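Local coordinates for protein salicylate 5-hydroxylase, large oxygenase component (PDB 7C8Z) that is the oxygenase component that hydroxylates salicylate at carbon 5 to give gentisate, using a [2Fe-2S] cluster and a catalytic-domain iron, at residues A[339-344]-A[355-360]. Sequence-based numbering, arbitrary orientation.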
# COMPACT_ATOMS: atom_id res chain seq x y z
N VAL A 339 0.82 -29.57 17.91
CA VAL A 339 2.18 -29.23 18.29
C VAL A 339 2.82 -28.48 17.12
O VAL A 339 2.78 -28.92 15.96
CB VAL A 339 3.01 -30.47 18.70
CG1 VAL A 339 3.04 -31.52 17.61
CG2 VAL A 339 4.42 -30.05 19.11
N SER A 340 3.37 -27.31 17.44
CA SER A 340 3.85 -26.40 16.41
C SER A 340 4.97 -25.55 16.98
O SER A 340 5.12 -25.41 18.19
CB SER A 340 2.72 -25.51 15.87
OG SER A 340 2.41 -24.49 16.80
N THR A 341 5.77 -24.99 16.08
CA THR A 341 6.63 -23.87 16.44
C THR A 341 6.07 -22.61 15.79
O THR A 341 5.43 -22.67 14.74
CB THR A 341 8.09 -24.09 16.04
OG1 THR A 341 8.19 -24.27 14.62
CG2 THR A 341 8.68 -25.30 16.74
N ARG A 342 6.25 -21.49 16.48
CA ARG A 342 5.75 -20.19 16.05
C ARG A 342 6.92 -19.23 16.04
O ARG A 342 7.45 -18.88 17.10
CB ARG A 342 4.64 -19.70 16.97
CG ARG A 342 3.59 -20.75 17.26
CD ARG A 342 2.71 -20.29 18.39
NE ARG A 342 1.66 -21.26 18.69
CZ ARG A 342 0.68 -21.04 19.55
NH1 ARG A 342 0.62 -19.89 20.20
NH2 ARG A 342 -0.24 -21.97 19.76
N HIS A 343 7.33 -18.83 14.84
CA HIS A 343 8.55 -18.07 14.61
C HIS A 343 8.21 -16.59 14.49
O HIS A 343 7.34 -16.22 13.69
CB HIS A 343 9.23 -18.58 13.34
CG HIS A 343 10.59 -18.02 13.09
ND1 HIS A 343 11.31 -18.29 11.95
CD2 HIS A 343 11.37 -17.19 13.83
CE1 HIS A 343 12.47 -17.66 11.99
NE2 HIS A 343 12.53 -16.99 13.13
N ILE A 344 8.87 -15.76 15.32
CA ILE A 344 8.72 -14.31 15.29
C ILE A 344 9.78 -13.73 14.37
O ILE A 344 10.97 -14.00 14.53
CB ILE A 344 8.85 -13.71 16.70
CG1 ILE A 344 7.73 -14.19 17.61
CG2 ILE A 344 8.84 -12.18 16.63
CD1 ILE A 344 7.85 -13.66 19.00
N VAL A 355 5.19 -17.10 11.81
CA VAL A 355 5.14 -18.29 10.97
C VAL A 355 4.90 -19.50 11.85
O VAL A 355 5.74 -19.85 12.69
CB VAL A 355 6.43 -18.45 10.15
CG1 VAL A 355 6.34 -19.70 9.28
CG2 VAL A 355 6.67 -17.21 9.32
N TRP A 356 3.76 -20.16 11.66
CA TRP A 356 3.42 -21.38 12.36
C TRP A 356 3.87 -22.56 11.50
O TRP A 356 3.42 -22.70 10.36
CB TRP A 356 1.92 -21.48 12.62
CG TRP A 356 1.27 -20.28 13.26
CD1 TRP A 356 1.26 -18.99 12.81
CD2 TRP A 356 0.48 -20.29 14.46
NE1 TRP A 356 0.54 -18.19 13.66
CE2 TRP A 356 0.05 -18.96 14.69
CE3 TRP A 356 0.11 -21.28 15.38
CZ2 TRP A 356 -0.73 -18.61 15.79
CZ3 TRP A 356 -0.66 -20.92 16.46
CH2 TRP A 356 -1.07 -19.60 16.66
N THR A 357 4.76 -23.38 12.04
CA THR A 357 5.13 -24.67 11.45
C THR A 357 4.45 -25.73 12.30
O THR A 357 4.87 -26.00 13.44
CB THR A 357 6.64 -24.86 11.43
OG1 THR A 357 7.27 -23.67 10.96
CG2 THR A 357 7.01 -26.03 10.53
N HIS A 358 3.37 -26.31 11.77
CA HIS A 358 2.66 -27.39 12.45
C HIS A 358 3.27 -28.72 12.04
O HIS A 358 3.42 -28.98 10.83
CB HIS A 358 1.17 -27.37 12.09
CG HIS A 358 0.42 -26.22 12.69
ND1 HIS A 358 -0.49 -26.38 13.72
CD2 HIS A 358 0.43 -24.90 12.40
CE1 HIS A 358 -1.00 -25.20 14.03
NE2 HIS A 358 -0.46 -24.29 13.25
N PHE A 359 3.57 -29.56 13.03
CA PHE A 359 4.23 -30.83 12.72
C PHE A 359 3.66 -31.95 13.58
O PHE A 359 3.02 -31.71 14.61
CB PHE A 359 5.75 -30.75 12.91
CG PHE A 359 6.18 -30.39 14.31
CD1 PHE A 359 6.22 -29.06 14.71
CD2 PHE A 359 6.55 -31.37 15.21
CE1 PHE A 359 6.62 -28.73 15.99
CE2 PHE A 359 6.95 -31.04 16.49
CZ PHE A 359 6.99 -29.72 16.88
N GLY A 360 3.89 -33.18 13.12
CA GLY A 360 3.58 -34.38 13.87
C GLY A 360 4.81 -35.24 13.98
O GLY A 360 5.92 -34.79 13.66
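Thr341 and Thr357 form a hydrogen-bonded antiparallel pair, Thr341 N giving to Thr357 O (3.0 Å) and Thr357 N to Thr341 O (2.9 Å). The next hydrogen-bonded pair, His343 with Val355, repeats this reciprocal pattern: His343 N reaches Val355 O at 2.9 Å, while Val355 N gives its hydrogen bond back to His343 O. Beyond the threonines, Phe359 N gives a single hydrogen bond to Val339 O. Ser340 with His358 and Arg342 with Trp356 are the non-hydrogen-bonded pairs, the latter between the two doubly bonded ones, and CA-H...O contacts, such as Trp356 CA to Thr341 O, supplement the ladder.

Alternate residues divide between the two faces of the sheet. On the face of Arg342 and Trp356, the arginine chain, extended from CG to NE, runs over the indole; its CD stands 4.1 Å from the centroid of the six-membered ring in a CH-pi contact. The guanidinium lies beyond the ring's centre, with Trp356 CZ3 against one of its faces and the two planes 39° apart, and its NH2 shares Gln333 OE1 with Ser340 OG. Ser340 CB in turn sits over the centre of the His358 imidazole, 4.0 Å from its centroid. On the other face, Phe359 CG lies between its backbone N and carbonyl carbon (chi1 59°), which swings the ring back across the neighbouring strand, one face over Val339 O and CZ against Val339 CG2. Thr341 and Thr357 stand side by side there, Thr341 OG1 being hydrogen-bonded to Tyr70 OH.

These strands are the two arms of a buried beta hairpin in the antiparallel sheet of the catalytic domain, flanked by strands 330-335 and 217-227. Helix 232-238 packs on Arg342 through Ile238, and the arginine side chain comes about 5 Å from that of the iron ligand Asp389, in helix 387-402.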